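Local coordinates for CDP-glucose 4,6-dehydratase (Salmonella enterica subsp. enterica serovar Typhi, PDB 1WVG), which catalyses the NAD(+)-dependent conversion of CDP-D-glucose to CDP-4-dehydro-6-deoxy-D-glucose with loss of water, a step in the biosynthesis of the O-antigen sugar precursor CDP-3,6-dideoxy-D-mannose, at residues T18-S23 with G199-K204; V330-A335 with I344-E349; W232-E237 with T323-R328; S26-E31 with G241-A246. All blocks are in the same frame, centred on the assembly; numbering follows the deposited sequence.

Contact 1: residues T18-S23 with G199-K204; sequences TGFKGS and GGDWAK. With APR (adenosine-5-diphosphoribose), chain C.
Phe-20 and Asp-201 meet in a CH-pi contact: the Asp-201 CB sits above the centre of the phenyl ring, 3.4 Å from its centroid, and the carboxylate lies stacked on the ring with the two planes 12° apart. With CG anti to the backbone N (chi1 173°), the Phe-20 ring is carried out from the start of helix 20-31 to the loop 199-204. At the ring's edge the carbonyl oxygen Gly-199 O comes to 3.4 Å from Phe-20 CE1, in the ring plane.

The hydrogen bonds in this region serve the loop, the helix start and the bound ADP-ribose. Ala-203 N donates to Asp-201 OD2 over 3.0 Å in an Asx turn, reaching the oxygen from above the carboxylate plane, while Asp-201 OD1 forms a salt bridge with Arg-206, itself bonded to adenosine-5-diphosphoribose. Gly-19 is the N-cap residue, and its carbonyl accepts from both Ser-23 N and Ser-23 OG, on opposite faces of its plane.

Phe-20 N points almost straight at APR O2A (2.7 Å, 176°), and Lys-21 N gives a bond of 2.8 Å to APR O2B. This is the glycine-rich turn of the Rossmann fold, where amides at a helix start receive a pyrophosphate. Main-chain N-H groups and the helix N-terminus would thus offset the diphosphate charge, while the Asp-201 carboxylate, turned against an aromatic face, is paired with Arg-206.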
# COMPACT_ATOMS: atom_id res chain seq x y z
N THR A 18 21.20 -2.45 -32.92
CA THR A 18 20.64 -2.83 -34.23
C THR A 18 19.12 -2.68 -34.36
O THR A 18 18.57 -2.78 -35.47
CB THR A 18 21.14 -4.23 -34.63
OG1 THR A 18 20.66 -5.17 -33.68
CG2 THR A 18 22.67 -4.22 -34.57
N GLY A 19 18.46 -2.44 -33.24
CA GLY A 19 17.04 -2.30 -33.22
C GLY A 19 16.54 -0.91 -33.56
O GLY A 19 17.27 0.00 -33.96
N PHE A 20 15.22 -0.81 -33.36
CA PHE A 20 14.48 0.42 -33.60
C PHE A 20 14.97 1.54 -32.70
O PHE A 20 15.43 2.59 -33.16
CB PHE A 20 12.97 0.14 -33.50
CG PHE A 20 12.07 1.35 -33.57
CD1 PHE A 20 12.06 2.18 -34.69
CD2 PHE A 20 11.20 1.62 -32.52
CE1 PHE A 20 11.21 3.28 -34.77
CE2 PHE A 20 10.35 2.73 -32.57
CZ PHE A 20 10.35 3.53 -33.71
N LYS A 21 14.86 1.32 -31.39
CA LYS A 21 15.31 2.31 -30.42
C LYS A 21 16.80 2.57 -30.57
O LYS A 21 17.25 3.72 -30.54
CB LYS A 21 15.03 1.89 -28.96
CG LYS A 21 13.57 1.61 -28.60
CD LYS A 21 13.00 2.44 -27.44
CE LYS A 21 13.47 2.03 -26.06
NZ LYS A 21 12.40 1.84 -25.07
N GLY A 22 17.54 1.44 -30.69
CA GLY A 22 18.99 1.47 -30.80
C GLY A 22 19.52 2.31 -31.92
O GLY A 22 20.46 3.10 -31.77
N SER A 23 18.88 2.09 -33.08
CA SER A 23 19.28 2.80 -34.28
C SER A 23 19.06 4.27 -34.14
O SER A 23 19.90 5.09 -34.53
CB SER A 23 18.47 2.31 -35.46
OG SER A 23 18.93 1.03 -35.78
N GLY A 199 8.98 6.71 -37.23
CA GLY A 199 9.28 6.12 -38.53
C GLY A 199 10.42 5.11 -38.33
O GLY A 199 11.28 5.31 -37.47
N GLY A 200 10.43 4.00 -39.09
CA GLY A 200 11.54 3.06 -38.95
C GLY A 200 11.38 1.82 -38.08
O GLY A 200 12.41 1.18 -37.79
N ASP A 201 10.14 1.45 -37.67
CA ASP A 201 9.92 0.27 -36.83
C ASP A 201 9.18 -0.82 -37.55
O ASP A 201 8.01 -0.64 -37.96
CB ASP A 201 9.18 0.55 -35.51
CG ASP A 201 9.13 -0.63 -34.54
OD1 ASP A 201 8.31 -0.67 -33.62
OD2 ASP A 201 10.03 -1.58 -34.74
N TRP A 202 9.87 -1.97 -37.66
CA TRP A 202 9.28 -3.10 -38.36
C TRP A 202 8.89 -4.22 -37.46
O TRP A 202 8.41 -5.22 -37.99
CB TRP A 202 10.06 -3.59 -39.63
CG TRP A 202 9.84 -2.64 -40.77
CD1 TRP A 202 8.84 -2.69 -41.70
CD2 TRP A 202 10.60 -1.45 -41.07
NE1 TRP A 202 8.93 -1.62 -42.57
CE2 TRP A 202 10.00 -0.84 -42.22
CE3 TRP A 202 11.74 -0.85 -40.51
CZ2 TRP A 202 10.51 0.33 -42.79
CZ3 TRP A 202 12.25 0.30 -41.10
CH2 TRP A 202 11.64 0.90 -42.21
N ALA A 203 9.10 -4.05 -36.14
CA ALA A 203 8.76 -5.08 -35.15
C ALA A 203 7.45 -5.78 -35.48
O ALA A 203 6.52 -5.14 -35.99
CB ALA A 203 8.65 -4.51 -33.73
N LYS A 204 7.36 -7.09 -35.16
CA LYS A 204 6.16 -7.87 -35.43
C LYS A 204 5.07 -7.63 -34.38
O LYS A 204 5.38 -7.48 -33.19
CB LYS A 204 6.38 -9.37 -35.73
CG LYS A 204 7.32 -9.67 -36.90
CD LYS A 204 6.75 -9.38 -38.28
CE LYS A 204 7.81 -9.06 -39.33
NZ LYS A 204 9.17 -8.86 -38.79
N1 APR C . 21.90 -10.52 -27.71
C2 APR C . 22.15 -9.28 -28.19
N3 APR C . 21.31 -8.41 -28.69
C4 APR C . 20.04 -8.88 -28.67
C5 APR C . 19.61 -10.08 -28.21
C6 APR C . 20.61 -10.97 -27.71
N6 APR C . 20.41 -12.18 -27.17
N7 APR C . 18.23 -10.18 -28.33
C8 APR C . 17.86 -9.04 -28.89
N9 APR C . 18.92 -8.21 -29.11
C1' APR C . 18.95 -6.89 -29.72
C2' APR C . 18.48 -6.94 -31.14
O2' APR C . 19.51 -7.48 -31.98
C3' APR C . 18.24 -5.44 -31.36
O3' APR C . 19.40 -4.63 -31.58
O4' APR C . 18.00 -6.10 -29.09
C4' APR C . 17.56 -5.09 -30.01
C5' APR C . 16.07 -5.20 -30.01
O5' APR C . 15.56 -4.13 -30.85
PA APR C . 14.02 -4.13 -31.39
O1A APR C . 13.45 -5.53 -31.56
O2A APR C . 13.92 -3.08 -32.52
O3A APR C . 13.27 -3.54 -30.14
PB APR C . 13.23 -1.99 -29.65
O1B APR C . 11.83 -1.50 -29.92
O2B APR C . 14.42 -1.20 -30.16
O5D APR C . 13.54 -2.20 -28.10
C5D APR C . 14.75 -1.65 -27.57
O4D APR C . 13.72 -0.89 -25.45
O1D APR C . 11.41 -1.09 -25.13
C1D APR C . 12.73 -1.64 -24.81
O2D APR C . 12.47 -4.05 -24.47
C2D APR C . 12.84 -3.02 -25.40
O3D APR C . 14.91 -3.49 -24.32
C3D APR C . 14.34 -3.17 -25.59
C4D APR C . 14.70 -1.78 -26.07

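Contact 2: residues V330-A335 with I344-E349; sequences VKWHKA and ICSKRE
Trp-332, which has the largest share of the surface buried between these two helices, reaches Ser-346 through its indole nitrogen. The bond from NE1 to Ser-346 OG is 2.9 Å long with an angle of 158° at the hydrogen, and the oxygen lies in the ring plane, at the edge of the indole. Placing CG anti to the backbone N (chi1 -166°) directs the ring toward helix 342-355. Ser-346 OG is also hydrogen-bonded to Met-342 O, one turn earlier in its own helix, so the hydroxyl links the indole to that helix's backbone.

Cys-345 supplies the next largest share and packs on two neighbours. Its CB stands 4.3 Å from Trp-332 CD1, approaching the ring obliquely. Its SG lies 4.2 Å from Ala-335 CB, one turn along from the tryptophan.

The segments run nearly antiparallel, with 165° between their directions and a closest axial approach of 10.9 Å. They form a helical hairpin near the C-terminus, in which helix 342-355 folds back along helix 322-337. Ser-346 also touches Trp-24 and Leu-27 of helix 20-31, while Trp-332 packs on Trp-202. A single directional bond from a buried indole, flanked by loose apolar contacts, probably favours one rotation of the tryptophan ring, together with the packing round it, and the serine hydroxyl that receives it is itself tied to Met-342.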
# COMPACT_ATOMS: atom_id res chain seq x y z
N VAL A 330 3.85 9.22 -40.50
CA VAL A 330 3.26 9.11 -41.82
C VAL A 330 4.15 9.69 -42.88
O VAL A 330 4.47 9.10 -43.90
CB VAL A 330 1.96 9.87 -41.83
CG1 VAL A 330 1.70 10.30 -43.28
CG2 VAL A 330 0.84 8.96 -41.30
N LYS A 331 4.57 10.89 -42.62
CA LYS A 331 5.45 11.56 -43.50
C LYS A 331 6.66 10.72 -43.71
O LYS A 331 7.07 10.51 -44.83
CB LYS A 331 5.85 12.89 -42.91
CG LYS A 331 4.85 13.94 -43.36
CD LYS A 331 5.06 15.33 -42.77
CE LYS A 331 3.75 16.12 -42.81
NZ LYS A 331 3.82 17.39 -42.05
N TRP A 332 7.22 10.23 -42.61
CA TRP A 332 8.44 9.42 -42.69
C TRP A 332 8.26 8.19 -43.53
O TRP A 332 9.05 7.87 -44.43
CB TRP A 332 9.06 9.08 -41.30
CG TRP A 332 10.48 8.53 -41.28
CD1 TRP A 332 11.64 9.19 -40.89
CD2 TRP A 332 10.89 7.20 -41.61
NE1 TRP A 332 12.75 8.36 -40.94
CE2 TRP A 332 12.30 7.12 -41.38
CE3 TRP A 332 10.21 6.08 -42.10
CZ2 TRP A 332 13.00 5.96 -41.66
CZ3 TRP A 332 10.92 4.93 -42.33
CH2 TRP A 332 12.29 4.87 -42.12
N HIS A 333 7.21 7.46 -43.24
CA HIS A 333 6.95 6.24 -43.96
C HIS A 333 6.84 6.44 -45.47
O HIS A 333 7.42 5.70 -46.26
CB HIS A 333 5.75 5.51 -43.38
CG HIS A 333 5.80 4.06 -43.70
ND1 HIS A 333 6.72 3.23 -43.07
CD2 HIS A 333 5.04 3.33 -44.56
CE1 HIS A 333 6.50 2.01 -43.57
NE2 HIS A 333 5.48 2.04 -44.45
N LYS A 334 6.08 7.45 -45.86
CA LYS A 334 5.87 7.76 -47.25
C LYS A 334 7.17 8.17 -47.94
O LYS A 334 7.48 7.67 -49.03
CB LYS A 334 4.76 8.79 -47.41
CG LYS A 334 3.41 8.20 -47.04
CD LYS A 334 2.23 9.13 -47.32
CE LYS A 334 0.88 8.41 -47.27
NZ LYS A 334 -0.24 9.24 -47.75
N ALA A 335 7.95 9.05 -47.32
CA ALA A 335 9.21 9.47 -47.91
C ALA A 335 10.07 8.27 -48.28
O ALA A 335 10.68 8.18 -49.33
CB ALA A 335 9.96 10.39 -46.97
N ILE A 344 18.89 11.10 -44.31
CA ILE A 344 18.67 12.51 -44.28
C ILE A 344 17.35 12.89 -43.61
O ILE A 344 17.24 13.82 -42.83
CB ILE A 344 18.90 13.08 -45.67
CG1 ILE A 344 20.42 13.11 -45.86
CG2 ILE A 344 18.31 14.48 -45.73
CD1 ILE A 344 21.15 12.71 -44.56
N CYS A 345 16.29 12.14 -43.88
CA CYS A 345 15.01 12.42 -43.22
C CYS A 345 15.13 12.23 -41.71
O CYS A 345 14.69 13.06 -40.93
CB CYS A 345 13.95 11.43 -43.73
SG CYS A 345 13.57 11.79 -45.46
N SER A 346 15.72 11.08 -41.33
CA SER A 346 15.95 10.70 -39.96
C SER A 346 16.77 11.79 -39.31
O SER A 346 16.41 12.30 -38.26
CB SER A 346 16.51 9.29 -39.81
OG SER A 346 15.61 8.36 -40.42
N LYS A 347 17.86 12.22 -39.92
CA LYS A 347 18.63 13.31 -39.32
C LYS A 347 17.78 14.53 -39.11
O LYS A 347 17.89 15.28 -38.13
CB LYS A 347 19.87 13.69 -40.12
CG LYS A 347 20.98 12.64 -40.12
CD LYS A 347 22.39 13.21 -40.30
CE LYS A 347 23.29 12.38 -41.20
NZ LYS A 347 24.73 12.69 -41.07
N ARG A 348 16.88 14.75 -40.06
CA ARG A 348 16.01 15.89 -39.93
C ARG A 348 15.07 15.80 -38.72
O ARG A 348 14.77 16.78 -38.02
CB ARG A 348 15.25 16.15 -41.21
CG ARG A 348 15.03 17.65 -41.41
CD ARG A 348 14.10 18.05 -42.56
NE ARG A 348 13.31 19.22 -42.21
CZ ARG A 348 12.11 19.53 -42.70
NH1 ARG A 348 11.47 18.77 -43.63
NH2 ARG A 348 11.51 20.64 -42.27
N GLU A 349 14.54 14.62 -38.47
CA GLU A 349 13.63 14.51 -37.33
C GLU A 349 14.28 14.83 -36.00
O GLU A 349 13.67 15.53 -35.19
CB GLU A 349 12.83 13.22 -37.23
CG GLU A 349 11.80 13.19 -38.36
CD GLU A 349 10.45 12.89 -37.83
OE1 GLU A 349 10.23 11.89 -37.16
OE2 GLU A 349 9.59 13.83 -38.15

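Contact 3: residues W232-E237 with T323-R328; sequences WQHVLE and TETLSR
Thr-325 lies against the backbone and CB of His-234 with both branches of its side chain. Its OG1 is 3.6 Å from His-234 CB, and its methyl CG2 comes to 3.8 Å from His-234 N. The methyl stands anti to the Thr-325 backbone N and the hydroxyl beside that N (chi1 -76°), a choice that lets the methyl pack while OG1 meets a bridging water. That water is 2.6 Å from Thr-325 OG1; it accepts from His-234 N and donates to Glu-237 OE2 at 3.0 Å, so one molecule joins the helix 322-337 to the end of a strand and the start of another helix.

The segment 232-237 is a strand-to-helix junction of the Rossmann-type core: strand 232-234 pairs in parallel with strand 187-197, and the chain turns at once into helix 236-251. His-234 caps this turn. With CG anti to the backbone N (chi1 -164°), the imidazole lies on the side of the following turn, and Leu-236 N donates to ND1 nearly straight, at 2.9 Å and 171°, close to the ring plane. On the far side of the ring, NE2 is hydrogen-bonded to Glu-349 of helix 342-355, so both nitrogens are engaged and the ring's rotation is fixed.

Along helix 322-337, the extended Arg-328 side chain brings NE 2.8 Å from Glu-324 OE1 in a salt bridge, while its NH1 pairs with Glu-349 and Asp-352.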
# COMPACT_ATOMS: atom_id res chain seq x y z
N TRP A 232 1.47 6.11 -25.55
CA TRP A 232 2.05 6.43 -26.86
C TRP A 232 3.01 7.61 -26.96
O TRP A 232 2.67 8.73 -26.58
CB TRP A 232 0.97 6.59 -27.92
CG TRP A 232 -0.20 5.68 -27.72
CD1 TRP A 232 -1.42 6.00 -27.18
CD2 TRP A 232 -0.30 4.30 -28.09
NE1 TRP A 232 -2.26 4.92 -27.18
CE2 TRP A 232 -1.61 3.86 -27.74
CE3 TRP A 232 0.60 3.40 -28.68
CZ2 TRP A 232 -2.04 2.54 -27.96
CZ3 TRP A 232 0.15 2.09 -28.87
CH2 TRP A 232 -1.15 1.66 -28.54
N GLN A 233 4.18 7.38 -27.57
CA GLN A 233 5.07 8.50 -27.72
C GLN A 233 6.12 8.34 -28.80
O GLN A 233 6.70 7.29 -29.00
CB GLN A 233 5.79 8.76 -26.38
CG GLN A 233 6.77 7.63 -26.06
CD GLN A 233 7.46 7.72 -24.70
OE1 GLN A 233 7.97 6.71 -24.19
NE2 GLN A 233 7.54 8.92 -24.13
N HIS A 234 6.41 9.43 -29.46
CA HIS A 234 7.46 9.43 -30.45
C HIS A 234 8.72 8.83 -29.84
O HIS A 234 9.14 9.17 -28.73
CB HIS A 234 7.81 10.87 -30.94
CG HIS A 234 8.59 10.82 -32.23
ND1 HIS A 234 9.93 10.49 -32.24
CD2 HIS A 234 8.19 10.99 -33.52
CE1 HIS A 234 10.33 10.49 -33.51
NE2 HIS A 234 9.30 10.79 -34.30
N VAL A 235 9.33 7.95 -30.60
CA VAL A 235 10.53 7.26 -30.19
C VAL A 235 11.59 8.21 -29.64
O VAL A 235 12.35 7.85 -28.76
CB VAL A 235 11.05 6.37 -31.35
CG1 VAL A 235 11.41 7.18 -32.59
CG2 VAL A 235 12.22 5.47 -30.92
N LEU A 236 11.67 9.43 -30.17
CA LEU A 236 12.70 10.39 -29.72
C LEU A 236 12.48 10.91 -28.30
O LEU A 236 13.41 11.38 -27.63
CB LEU A 236 12.92 11.57 -30.67
CG LEU A 236 13.43 11.15 -32.06
CD1 LEU A 236 13.52 12.36 -32.97
CD2 LEU A 236 14.82 10.56 -31.87
N GLU A 237 11.24 10.83 -27.83
CA GLU A 237 10.92 11.30 -26.49
C GLU A 237 11.65 10.63 -25.33
O GLU A 237 12.34 11.30 -24.55
CB GLU A 237 9.40 11.32 -26.29
CG GLU A 237 8.75 12.09 -27.45
CD GLU A 237 8.35 13.49 -27.06
OE1 GLU A 237 9.09 14.25 -26.46
OE2 GLU A 237 7.12 13.78 -27.40
N THR A 323 -0.80 13.68 -31.92
CA THR A 323 -1.16 13.94 -33.29
C THR A 323 0.02 14.32 -34.16
O THR A 323 0.17 13.87 -35.31
CB THR A 323 -2.28 14.97 -33.31
OG1 THR A 323 -3.28 14.49 -32.44
CG2 THR A 323 -2.83 15.11 -34.72
N GLU A 324 0.87 15.17 -33.62
CA GLU A 324 2.02 15.63 -34.35
C GLU A 324 2.89 14.43 -34.64
O GLU A 324 3.35 14.17 -35.76
CB GLU A 324 2.77 16.67 -33.49
CG GLU A 324 4.29 16.47 -33.53
CD GLU A 324 4.92 17.30 -34.61
OE1 GLU A 324 4.87 16.99 -35.80
OE2 GLU A 324 5.55 18.35 -34.14
N THR A 325 3.04 13.66 -33.58
CA THR A 325 3.78 12.45 -33.68
C THR A 325 3.22 11.58 -34.83
O THR A 325 3.93 11.26 -35.77
CB THR A 325 3.80 11.83 -32.27
OG1 THR A 325 4.73 12.58 -31.49
CG2 THR A 325 4.16 10.34 -32.32
N LEU A 326 1.92 11.24 -34.82
CA LEU A 326 1.32 10.43 -35.88
C LEU A 326 1.56 11.02 -37.26
O LEU A 326 1.84 10.36 -38.26
CB LEU A 326 -0.17 10.27 -35.60
CG LEU A 326 -0.41 9.32 -34.43
CD1 LEU A 326 -1.91 9.10 -34.29
CD2 LEU A 326 0.30 7.98 -34.65
N SER A 327 1.49 12.33 -37.30
CA SER A 327 1.70 12.97 -38.55
C SER A 327 3.10 12.73 -39.10
O SER A 327 3.29 12.41 -40.27
CB SER A 327 1.38 14.43 -38.43
OG SER A 327 1.88 15.04 -39.59
N ARG A 328 4.08 12.88 -38.22
CA ARG A 328 5.47 12.68 -38.56
C ARG A 328 5.78 11.25 -38.95
O ARG A 328 6.61 11.05 -39.83
CB ARG A 328 6.38 13.06 -37.41
CG ARG A 328 6.59 14.56 -37.34
CD ARG A 328 7.22 15.00 -36.02
NE ARG A 328 7.58 16.43 -35.96
CZ ARG A 328 8.57 17.03 -36.66
NH1 ARG A 328 9.35 16.37 -37.51
NH2 ARG A 328 8.79 18.33 -36.50
O HOH W 1 5.21 12.04 -28.99

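Contact 4: residues S26-E31 with G241-A246; sequences SLWLTE and GYIVVA
Ile-243 presses its terminal methyl onto the indole of Trp-28. CD1 lies over one face of the ring system, 3.7 Å above its plane and offset toward the rim, with Trp-28 CD2 and CE3 each at 3.8 Å. Measured to the centroid of the six-membered ring, the CH-pi distance is 4.0 Å, 21° off the ring normal. The same isoleucine also meets Leu-29, whose CD2 comes to 4.4 Å from Ile-243 CG1, a looser apolar touch. One branched side chain from helix 236-251 thus fits against two successive residues of helix 20-31, and the two side chains of the main pair cross obliquely.

The torsions place these groups. In Ile-243, CG1 stands beside the backbone N and anti to the carbonyl carbon (chi1 -80°), and CD1 reaches the ring from there. Trp-28 has CG anti to its own N, which brings the indole toward helix 236-251. The CB of Leu-29 points past the isoleucine rather than at it, and it is the end of the chain that comes nearer.

Farther out, the N-terminal segment fills around the pair: Ile-2 touches both Trp-28 and Ile-243, and Trp-7 of helix 4-7 packs on Leu-29, Ile-243 and Ala-246. Trp-28 is also met by Ile-350 and Met-354 of helix 342-355. Helix 236-251 touches the parallel sheet as well as helix 20-31, for its Tyr-242, Val-245 and Ala-246 rest on strand 126-130.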
# COMPACT_ATOMS: atom_id res chain seq x y z
N SER A 26 21.62 5.41 -31.56
CA SER A 26 22.99 5.47 -32.10
C SER A 26 23.19 6.63 -33.08
O SER A 26 24.18 7.38 -33.09
CB SER A 26 23.36 4.14 -32.71
OG SER A 26 23.15 3.12 -31.76
N LEU A 27 22.20 6.79 -33.93
CA LEU A 27 22.23 7.86 -34.86
C LEU A 27 22.33 9.20 -34.14
O LEU A 27 23.21 10.04 -34.41
CB LEU A 27 20.93 7.81 -35.63
CG LEU A 27 20.96 8.83 -36.74
CD1 LEU A 27 22.20 8.58 -37.58
CD2 LEU A 27 19.72 8.60 -37.61
N TRP A 28 21.42 9.41 -33.19
CA TRP A 28 21.40 10.65 -32.42
C TRP A 28 22.77 10.95 -31.84
O TRP A 28 23.36 12.03 -32.00
CB TRP A 28 20.43 10.53 -31.22
CG TRP A 28 19.97 11.89 -30.72
CD1 TRP A 28 20.65 13.07 -30.87
CD2 TRP A 28 18.72 12.22 -30.06
NE1 TRP A 28 19.92 14.11 -30.34
CE2 TRP A 28 18.73 13.61 -29.82
CE3 TRP A 28 17.60 11.48 -29.64
CZ2 TRP A 28 17.63 14.25 -29.20
CZ3 TRP A 28 16.51 12.10 -29.04
CH2 TRP A 28 16.54 13.48 -28.82
N LEU A 29 23.23 9.93 -31.11
CA LEU A 29 24.50 9.95 -30.41
C LEU A 29 25.71 10.24 -31.32
O LEU A 29 26.56 11.11 -31.05
CB LEU A 29 24.69 8.66 -29.57
CG LEU A 29 24.01 8.65 -28.19
CD1 LEU A 29 24.43 7.45 -27.32
CD2 LEU A 29 24.26 9.96 -27.43
N THR A 30 25.82 9.49 -32.43
CA THR A 30 26.97 9.75 -33.29
C THR A 30 26.89 11.14 -33.86
O THR A 30 27.87 11.87 -34.02
CB THR A 30 27.14 8.73 -34.40
OG1 THR A 30 26.03 8.87 -35.21
CG2 THR A 30 27.15 7.33 -33.83
N GLU A 31 25.66 11.52 -34.16
CA GLU A 31 25.45 12.85 -34.67
C GLU A 31 25.92 13.90 -33.70
O GLU A 31 26.24 15.01 -34.12
CB GLU A 31 23.98 13.09 -35.02
CG GLU A 31 23.72 14.45 -35.69
CD GLU A 31 22.24 14.71 -35.87
OE1 GLU A 31 21.65 14.51 -36.92
OE2 GLU A 31 21.66 15.19 -34.77
N GLY A 241 15.03 11.47 -22.78
CA GLY A 241 15.08 11.22 -21.37
C GLY A 241 16.30 10.38 -21.05
O GLY A 241 17.05 10.71 -20.11
N TYR A 242 16.53 9.30 -21.83
CA TYR A 242 17.72 8.46 -21.58
C TYR A 242 19.02 9.27 -21.68
O TYR A 242 19.99 9.06 -20.97
CB TYR A 242 17.93 7.33 -22.62
CG TYR A 242 16.78 6.39 -22.75
CD1 TYR A 242 15.68 6.50 -21.90
CD2 TYR A 242 16.78 5.40 -23.74
CE1 TYR A 242 14.61 5.60 -22.00
CE2 TYR A 242 15.70 4.53 -23.87
CZ TYR A 242 14.61 4.61 -22.99
OH TYR A 242 13.53 3.75 -23.11
N ILE A 243 19.05 10.20 -22.61
CA ILE A 243 20.25 10.95 -22.85
C ILE A 243 20.51 11.89 -21.72
O ILE A 243 21.65 12.02 -21.24
CB ILE A 243 20.16 11.67 -24.19
CG1 ILE A 243 20.49 10.70 -25.30
CG2 ILE A 243 21.09 12.87 -24.31
CD1 ILE A 243 19.89 11.22 -26.61
N VAL A 244 19.44 12.53 -21.29
CA VAL A 244 19.52 13.49 -20.20
C VAL A 244 20.01 12.85 -18.91
O VAL A 244 20.89 13.39 -18.21
CB VAL A 244 18.24 14.26 -19.99
CG1 VAL A 244 18.27 14.89 -18.60
CG2 VAL A 244 18.09 15.32 -21.09
N VAL A 245 19.49 11.67 -18.62
CA VAL A 245 19.92 11.03 -17.40
C VAL A 245 21.34 10.63 -17.51
O VAL A 245 22.06 10.71 -16.52
CB VAL A 245 19.06 9.88 -16.87
CG1 VAL A 245 17.61 10.31 -16.78
CG2 VAL A 245 19.16 8.75 -17.86
N ALA A 246 21.75 10.18 -18.68
CA ALA A 246 23.16 9.80 -18.76
C ALA A 246 24.06 11.00 -18.42
O ALA A 246 25.10 10.88 -17.77
CB ALA A 246 23.50 9.29 -20.15

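Overall arrangement
All four contacts are largely buried, but they differ in depth: the centre of contact 1 lies about 9 Å from the centre of the chain, that of contact 2 about 19 Å. Contacts 1 and 4 share helix 20-31, and Lys-21 of the first probably hydrogen-bonds to Tyr-242 of the second. Contacts 3 and 4 share helix 236-251; contacts 2 and 3 share helix 322-337, whose Arg-328 forms a salt bridge with Glu-349 of helix 342-355. Chemistry follows place: nucleotide binding and polar turns at contact 1, a single polar bond within a C-terminal helix pair at contact 2, a strand-to-helix junction bridged by one water at contact 3, and purely apolar packing at contact 4.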